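Local coordinates for protein class I phosphodiesterase PDEB1 (Leishmania major, PDB 2R8Q) that belongs to the class I phosphodiesterase family and holds a zinc and a magnesium ion side by side in an all-helical catalytic domain, at residues V106-T111 with V135-H140; H140-M145 with S178-I183; V147-Y152 with V171-H176. All blocks are in the same frame, centred on the assembly; numbering follows the deposited sequence.

Overall arrangement
All three contacts are buried. Contact 1 is central, about 5 Å from the centre of the chain (centre to centre), and touches no other chain. Contacts 2 and 3 lie farther out, at about 13 and 15 Å, and each also packs on the second subunit. Contacts 1 and 2 share His140 and the zinc ion. Contacts 2 and 3 share helix 171-184, and contact 3 is nested inside the loop that contact 2 closes. Contact 1 packs two helices and contact 2 a metal-binding turn on a helix, both through apolar groups. Contact 3 adds side-chain hydrogen bonds. Hydrogen bonds of Leu142 O with His176 ND1 and of Asp143 OD2 with His175 NE2 link contacts 2 and 3.

Contact 1: residues V106-T111 with V135-H140. With ZN (zinc ion), chain C.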
# COMPACT_ATOMS: atom_id res chain seq x y z
N VAL A 106 19.63 -5.88 -9.13
CA VAL A 106 20.73 -6.82 -9.00
C VAL A 106 21.99 -5.96 -8.97
O VAL A 106 22.91 -6.19 -8.18
CB VAL A 106 20.77 -7.79 -10.21
CG1 VAL A 106 22.11 -8.54 -10.25
CG2 VAL A 106 19.61 -8.78 -10.11
N ASP A 107 22.03 -4.95 -9.84
CA ASP A 107 23.17 -4.04 -9.89
C ASP A 107 23.34 -3.28 -8.57
O ASP A 107 24.45 -3.16 -8.06
CB ASP A 107 23.01 -3.05 -11.04
CG ASP A 107 24.08 -1.98 -11.05
OD1 ASP A 107 25.28 -2.34 -11.01
OD2 ASP A 107 23.74 -0.78 -11.12
N VAL A 108 22.25 -2.75 -8.01
CA VAL A 108 22.36 -2.01 -6.76
C VAL A 108 22.85 -2.93 -5.64
O VAL A 108 23.67 -2.52 -4.82
CB VAL A 108 21.01 -1.35 -6.38
CG1 VAL A 108 21.09 -0.73 -4.99
CG2 VAL A 108 20.67 -0.27 -7.40
N CYS A 109 22.36 -4.16 -5.62
CA CYS A 109 22.76 -5.13 -4.60
C CYS A 109 24.26 -5.40 -4.70
O CYS A 109 24.99 -5.30 -3.71
CB CYS A 109 21.97 -6.42 -4.77
SG CYS A 109 22.33 -7.72 -3.56
N GLN A 110 24.72 -5.72 -5.91
CA GLN A 110 26.14 -6.02 -6.13
C GLN A 110 27.01 -4.81 -5.82
O GLN A 110 28.10 -4.94 -5.23
CB GLN A 110 26.33 -6.45 -7.59
CG GLN A 110 27.70 -7.04 -7.94
CD GLN A 110 28.75 -5.98 -8.25
OE1 GLN A 110 28.46 -4.96 -8.87
NE2 GLN A 110 29.99 -6.23 -7.83
N THR A 111 26.54 -3.63 -6.20
CA THR A 111 27.27 -2.39 -5.96
C THR A 111 27.41 -2.12 -4.46
O THR A 111 28.47 -1.72 -3.98
CB THR A 111 26.57 -1.20 -6.64
OG1 THR A 111 26.52 -1.42 -8.06
CG2 THR A 111 27.30 0.09 -6.35
N VAL A 135 19.75 -7.16 1.29
CA VAL A 135 18.44 -7.71 1.00
C VAL A 135 17.53 -6.59 0.50
O VAL A 135 16.78 -6.77 -0.46
CB VAL A 135 17.82 -8.34 2.28
CG1 VAL A 135 16.33 -8.61 2.07
CG2 VAL A 135 18.55 -9.63 2.62
N THR A 136 17.61 -5.44 1.15
CA THR A 136 16.79 -4.29 0.79
C THR A 136 17.01 -3.86 -0.66
O THR A 136 16.08 -3.45 -1.35
CB THR A 136 17.08 -3.09 1.72
OG1 THR A 136 16.74 -3.47 3.07
CG2 THR A 136 16.24 -1.88 1.33
N ALA A 137 18.25 -3.97 -1.13
CA ALA A 137 18.54 -3.59 -2.51
C ALA A 137 17.61 -4.32 -3.49
O ALA A 137 17.16 -3.74 -4.47
CB ALA A 137 20.00 -3.89 -2.84
N LEU A 138 17.32 -5.59 -3.22
CA LEU A 138 16.48 -6.37 -4.12
C LEU A 138 14.99 -6.00 -4.13
O LEU A 138 14.29 -6.30 -5.10
CB LEU A 138 16.63 -7.87 -3.80
CG LEU A 138 18.05 -8.42 -3.98
CD1 LEU A 138 18.11 -9.87 -3.50
CD2 LEU A 138 18.46 -8.32 -5.44
N VAL A 139 14.51 -5.36 -3.07
CA VAL A 139 13.10 -4.99 -3.00
C VAL A 139 12.85 -3.50 -3.19
O VAL A 139 11.71 -3.08 -3.30
CB VAL A 139 12.48 -5.35 -1.62
CG1 VAL A 139 12.73 -6.82 -1.29
CG2 VAL A 139 13.06 -4.45 -0.54
N HIS A 140 13.92 -2.71 -3.26
CA HIS A 140 13.75 -1.26 -3.31
C HIS A 140 13.00 -0.59 -4.46
O HIS A 140 12.62 0.57 -4.34
CB HIS A 140 15.11 -0.57 -3.08
CG HIS A 140 15.84 -0.20 -4.34
ND1 HIS A 140 16.61 -1.10 -5.04
CD2 HIS A 140 15.91 0.97 -5.01
CE1 HIS A 140 17.13 -0.50 -6.09
NE2 HIS A 140 16.72 0.76 -6.10
ZN ZN C . 16.48 2.22 -7.77
O HOH W 1 15.44 3.77 -6.68
O HOH W 2 16.32 3.92 -9.29
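Cys109 and Val108 of helix 102-118 pack against Ala137, Leu138 and His140 at the C-terminal end of helix 127-139. Over these segments the helices run nearly antiparallel, at 162°, with axes 8.0 Å apart at the closest. The small side chain of Ala137 is consistent with this close approach. Its CB points into the other helix and lies 3.5 Å from Cys109 CA, so a methyl group meets backbone.

Cys109 touches with CB rather than with its sulfur. Besides Ala137 CB, it meets a branch of Leu138: Leu138 CD2 is 4.0 Å from Cys109 CB. CB of Leu138 does not point at helix 102-118, but the branch tip CD2 reaches it. Val63 of helix 55-68 touches both Leu138 and Val106, and Leu67 touches Cys109.

Val108 touches two partners. CG1 is anti to the backbone N (chi1 173°) and lies 4.0 Å from Ala137 CB, and it also comes near the histidine. CG2 sits beside the backbone N and lies 3.8 Å from His140 CE1. The valine and the histidine cross obliquely.

His140 is held at both ring nitrogens. ND1 donates to Ala137 O over 2.8 Å, and the bond is nearly straight at 174°. The carbonyl oxygen lies in the ring plane. At the other nitrogen, His140 NE2 binds the zinc ion at 2.2 Å. His104, Asp141, Asp254 and two waters complete the site.

The same Ala137 thus serves twice: its methyl packs between the helices and its carbonyl orients a first-shell ligand. The bond fixes the rotation of the imidazole ring and leaves NE2 to the metal. The carbonyl would probably also polarise the ring and make NE2 a better electron-pair donor to zinc.

Contact 2: residues H140-M145 with S178-I183. With ZN (zinc ion), chain C; MG (magnesium ion), chain D.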
# COMPACT_ATOMS: atom_id res chain seq x y z
N HIS A 140 13.92 -2.71 -3.26
CA HIS A 140 13.75 -1.26 -3.31
C HIS A 140 13.00 -0.59 -4.46
O HIS A 140 12.62 0.57 -4.34
CB HIS A 140 15.11 -0.57 -3.08
CG HIS A 140 15.84 -0.20 -4.34
ND1 HIS A 140 16.61 -1.10 -5.04
CD2 HIS A 140 15.91 0.97 -5.01
CE1 HIS A 140 17.13 -0.50 -6.09
NE2 HIS A 140 16.72 0.76 -6.10
N ASP A 141 12.76 -1.31 -5.56
CA ASP A 141 12.02 -0.76 -6.70
C ASP A 141 10.90 -1.68 -7.18
O ASP A 141 10.41 -1.54 -8.30
CB ASP A 141 12.96 -0.47 -7.88
CG ASP A 141 13.56 0.92 -7.82
OD1 ASP A 141 12.85 1.85 -7.40
OD2 ASP A 141 14.74 1.08 -8.21
N LEU A 142 10.48 -2.61 -6.33
CA LEU A 142 9.43 -3.57 -6.71
C LEU A 142 8.22 -3.00 -7.45
O LEU A 142 7.59 -2.05 -7.00
CB LEU A 142 8.94 -4.33 -5.48
CG LEU A 142 9.90 -5.33 -4.82
CD1 LEU A 142 9.39 -5.69 -3.43
CD2 LEU A 142 10.03 -6.57 -5.68
N ASP A 143 7.91 -3.60 -8.60
CA ASP A 143 6.76 -3.22 -9.42
C ASP A 143 6.80 -1.80 -9.97
O ASP A 143 5.75 -1.18 -10.20
CB ASP A 143 5.47 -3.47 -8.63
CG ASP A 143 4.22 -3.40 -9.48
OD1 ASP A 143 4.21 -3.97 -10.60
OD2 ASP A 143 3.23 -2.78 -9.03
N HIS A 144 8.00 -1.28 -10.18
CA HIS A 144 8.16 0.06 -10.76
C HIS A 144 7.53 -0.05 -12.16
O HIS A 144 7.71 -1.05 -12.85
CB HIS A 144 9.64 0.41 -10.86
CG HIS A 144 9.91 1.87 -11.04
ND1 HIS A 144 9.59 2.56 -12.19
CD2 HIS A 144 10.49 2.78 -10.21
CE1 HIS A 144 9.96 3.82 -12.07
NE2 HIS A 144 10.51 3.98 -10.87
N MET A 145 6.80 0.99 -12.56
CA MET A 145 6.12 0.99 -13.85
C MET A 145 6.82 1.80 -14.94
O MET A 145 6.29 1.96 -16.03
CB MET A 145 4.69 1.50 -13.65
CG MET A 145 3.89 0.67 -12.65
SD MET A 145 2.42 1.48 -11.95
CE MET A 145 2.83 1.48 -10.20
N SER A 178 5.41 -1.89 0.55
CA SER A 178 4.23 -2.73 0.71
C SER A 178 4.43 -4.09 0.06
O SER A 178 4.02 -5.12 0.61
CB SER A 178 3.01 -2.03 0.10
OG SER A 178 2.75 -0.81 0.76
N LEU A 179 5.05 -4.11 -1.12
CA LEU A 179 5.29 -5.37 -1.80
C LEU A 179 6.40 -6.17 -1.12
O LEU A 179 6.39 -7.40 -1.13
CB LEU A 179 5.63 -5.14 -3.27
CG LEU A 179 4.43 -4.67 -4.10
CD1 LEU A 179 4.87 -4.41 -5.53
CD2 LEU A 179 3.34 -5.74 -4.08
N ALA A 180 7.37 -5.47 -0.52
CA ALA A 180 8.45 -6.16 0.18
C ALA A 180 7.83 -6.93 1.34
O ALA A 180 8.17 -8.09 1.58
CB ALA A 180 9.46 -5.15 0.70
N ILE A 181 6.92 -6.28 2.05
CA ILE A 181 6.24 -6.89 3.18
C ILE A 181 5.45 -8.11 2.73
O ILE A 181 5.44 -9.14 3.41
CB ILE A 181 5.30 -5.86 3.87
CG1 ILE A 181 6.14 -4.81 4.59
CG2 ILE A 181 4.35 -6.57 4.85
CD1 ILE A 181 5.36 -3.61 5.12
N GLU A 182 4.79 -8.00 1.58
CA GLU A 182 4.01 -9.10 1.03
C GLU A 182 4.90 -10.32 0.77
O GLU A 182 4.58 -11.44 1.17
CB GLU A 182 3.35 -8.65 -0.28
CG GLU A 182 2.64 -9.75 -1.04
CD GLU A 182 2.11 -9.28 -2.37
OE1 GLU A 182 1.27 -8.35 -2.38
OE2 GLU A 182 2.54 -9.82 -3.41
N ILE A 183 6.02 -10.09 0.09
CA ILE A 183 6.95 -11.18 -0.21
C ILE A 183 7.47 -11.86 1.05
O ILE A 183 7.47 -13.09 1.15
CB ILE A 183 8.17 -10.65 -1.02
CG1 ILE A 183 7.72 -10.22 -2.41
CG2 ILE A 183 9.24 -11.73 -1.10
CD1 ILE A 183 8.80 -9.52 -3.22
ZN ZN C . 16.48 2.22 -7.77
MG MG D . 13.26 3.88 -6.79
O HOH W 1 15.44 3.77 -6.68
O HOH W 2 16.32 3.92 -9.29
O HOH W 3 11.07 4.19 -6.95
O HOH W 4 13.35 5.87 -5.86
O HOH W 5 13.42 4.80 -8.80
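The His-Asp pair of the HD-clan metal site, His140-Asp141, runs into a type II beta turn that starts at Asp141 and whose Leu142 and Asp143 pack on Leu179, Ala180 and Ile183 of helix 171-184. The turn ends at His144 and is closed by a weak hydrogen bond from His144 N to Asp141 O. Asp143, its third residue, has a positive phi of 62°.

Leu142 carries most of the packing. Its CD1 lies against the helix backbone, 3.5 Å from Ala180 N. The same methyl is 3.8 Å from Leu179 CB. Further along the helix, Leu142 and Ile183 meet tip to tip, with their CD1 atoms 3.9 Å apart. Tyr94 also touches Leu142, and helix 80-92 packs on Ile183.

Asp143 meets the helix chiefly with its CB. Asp143 CB is only 3.3 Å from Leu179 CD1, a tight contact. Each carboxylate oxygen has a polar partner: His175 NE2 hydrogen-bonds with OD2, and Arg95 forms a salt bridge with OD1.

Asp141, the first residue of the turn, bridges the two metals with its carboxylate. Asp141 OD2 binds the zinc ion at 2.1 Å. Asp141 OD1 binds the magnesium ion at 2.2 Å. Water 1 is a second bridge, 2.2 Å from each ion. Asp141 CB also lies over the centre of one face of the His140 ring. An aspartate and a water bridging two adjacent metals are typical of the binuclear centre of class I phosphodiesterases.

Contact 3: residues V147-Y152 with V171-H176; sequences VNNSFY and VLEVHH
Asn149 and Leu172 join the first turns of two helices, 149-154 and 171-184, in the all-helical phosphodiesterase fold. Asn148 is the N-cap of the first helix.

Two hydrogen bonds cross between the segments, both made by the amide of Asn149. Its OD1 accepts from Leu172 N over 2.8 Å, with the donor tilted from the carbonyl plane. A backbone N-H in the first turn of helix 171-184 is satisfied in this way. Its ND2 donates to Glu173 OE1 over 3.0 Å, and this bond is nearly straight at 174°. The acceptor lies in the amide plane and uses its syn lone pair. The amide and the carboxylate stand almost perpendicular, at 86°. With an acceptor and a donor role both filled, the amide cannot flip without losing the pair of bonds. The Glu173 side chain bends at chi2 (72°), and its nearest atom is about 4 Å from the magnesium ion. In the cap, Asn148 OD1 accepts from Phe151 N at 3.1 Å.

Apolar packing flanks this bridge. Val171 CG1 lies over one face of the Tyr152 ring, 4.1 Å from Tyr152 CG. Leu172 crosses the same side chain at about a right angle, and Leu172 CG is 4.1 Å from Tyr152 CE1. Leu159 of helix 158-166 touches both Tyr152 and Val171.

Close contacts of carbon with oxygen complete the interface. Asn149 OD1 is only 3.2 Å from Leu172 CB. The methyl Leu172 CD1 reaches back to the chain before the cap and rests 3.4 Å from Val147 O.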
# COMPACT_ATOMS: atom_id res chain seq x y z
N VAL A 147 7.69 5.04 -14.67
CA VAL A 147 7.38 6.46 -14.58
C VAL A 147 7.70 6.92 -13.16
O VAL A 147 7.60 6.13 -12.22
CB VAL A 147 5.89 6.77 -14.89
CG1 VAL A 147 5.59 6.42 -16.35
CG2 VAL A 147 4.98 5.99 -13.97
N ASN A 148 8.11 8.18 -13.00
CA ASN A 148 8.46 8.69 -11.68
C ASN A 148 7.25 9.16 -10.86
O ASN A 148 6.12 9.15 -11.34
CB ASN A 148 9.50 9.82 -11.78
CG ASN A 148 9.05 10.97 -12.66
OD1 ASN A 148 7.85 11.24 -12.79
ND2 ASN A 148 10.01 11.67 -13.26
N ASN A 149 7.49 9.55 -9.61
CA ASN A 149 6.40 9.99 -8.75
C ASN A 149 5.62 11.16 -9.33
O ASN A 149 4.40 11.23 -9.18
CB ASN A 149 6.91 10.35 -7.35
CG ASN A 149 7.34 9.14 -6.55
OD1 ASN A 149 6.82 8.04 -6.73
ND2 ASN A 149 8.27 9.34 -5.63
N SER A 150 6.33 12.07 -9.99
CA SER A 150 5.68 13.24 -10.58
C SER A 150 4.59 12.86 -11.57
O SER A 150 3.54 13.50 -11.63
CB SER A 150 6.73 14.12 -11.28
OG SER A 150 6.11 15.25 -11.87
N PHE A 151 4.84 11.81 -12.35
CA PHE A 151 3.88 11.35 -13.34
C PHE A 151 2.52 11.05 -12.71
O PHE A 151 1.48 11.46 -13.24
CB PHE A 151 4.42 10.10 -14.04
CG PHE A 151 3.51 9.54 -15.10
CD1 PHE A 151 2.50 8.64 -14.76
CD2 PHE A 151 3.67 9.89 -16.43
CE1 PHE A 151 1.67 8.10 -15.74
CE2 PHE A 151 2.85 9.36 -17.42
CZ PHE A 151 1.84 8.46 -17.07
N TYR A 152 2.53 10.34 -11.58
CA TYR A 152 1.28 10.00 -10.92
C TYR A 152 0.49 11.22 -10.49
O TYR A 152 -0.74 11.22 -10.53
CB TYR A 152 1.57 9.10 -9.71
CG TYR A 152 2.12 7.76 -10.10
CD1 TYR A 152 3.49 7.51 -10.09
CD2 TYR A 152 1.27 6.74 -10.52
CE1 TYR A 152 4.00 6.28 -10.49
CE2 TYR A 152 1.77 5.50 -10.92
CZ TYR A 152 3.14 5.28 -10.90
OH TYR A 152 3.63 4.07 -11.31
N VAL A 171 5.07 8.26 -3.56
CA VAL A 171 4.14 7.31 -4.17
C VAL A 171 4.75 5.93 -4.40
O VAL A 171 4.27 4.93 -3.88
CB VAL A 171 3.64 7.85 -5.53
CG1 VAL A 171 2.57 6.93 -6.09
CG2 VAL A 171 3.10 9.28 -5.36
N LEU A 172 5.80 5.90 -5.21
CA LEU A 172 6.47 4.65 -5.55
C LEU A 172 7.13 3.94 -4.37
O LEU A 172 6.94 2.73 -4.19
CB LEU A 172 7.53 4.91 -6.62
CG LEU A 172 7.03 5.11 -8.05
CD1 LEU A 172 8.08 5.85 -8.86
CD2 LEU A 172 6.70 3.77 -8.66
N GLU A 173 7.90 4.67 -3.58
CA GLU A 173 8.62 4.07 -2.47
C GLU A 173 7.75 3.37 -1.42
O GLU A 173 8.12 2.30 -0.92
CB GLU A 173 9.55 5.10 -1.82
CG GLU A 173 10.68 5.60 -2.75
CD GLU A 173 10.21 6.51 -3.87
OE1 GLU A 173 9.15 7.15 -3.71
OE2 GLU A 173 10.90 6.61 -4.90
N VAL A 174 6.59 3.93 -1.10
CA VAL A 174 5.72 3.27 -0.14
C VAL A 174 5.20 1.98 -0.78
O VAL A 174 5.07 0.95 -0.12
CB VAL A 174 4.53 4.18 0.26
CG1 VAL A 174 3.53 3.40 1.12
CG2 VAL A 174 5.06 5.38 1.04
N HIS A 175 4.92 2.05 -2.08
CA HIS A 175 4.43 0.89 -2.83
C HIS A 175 5.49 -0.22 -2.79
O HIS A 175 5.15 -1.39 -2.57
CB HIS A 175 4.14 1.28 -4.28
CG HIS A 175 3.60 0.16 -5.12
ND1 HIS A 175 2.38 -0.44 -4.87
CD2 HIS A 175 4.09 -0.43 -6.23
CE1 HIS A 175 2.15 -1.36 -5.79
NE2 HIS A 175 3.17 -1.38 -6.63
N HIS A 176 6.75 0.13 -3.00
CA HIS A 176 7.81 -0.89 -2.98
C HIS A 176 7.87 -1.56 -1.60
O HIS A 176 8.06 -2.78 -1.49
CB HIS A 176 9.19 -0.29 -3.30
CG HIS A 176 9.23 0.53 -4.56
ND1 HIS A 176 8.66 0.12 -5.75
CD2 HIS A 176 9.84 1.71 -4.83
CE1 HIS A 176 8.92 1.01 -6.69
NE2 HIS A 176 9.64 1.98 -6.16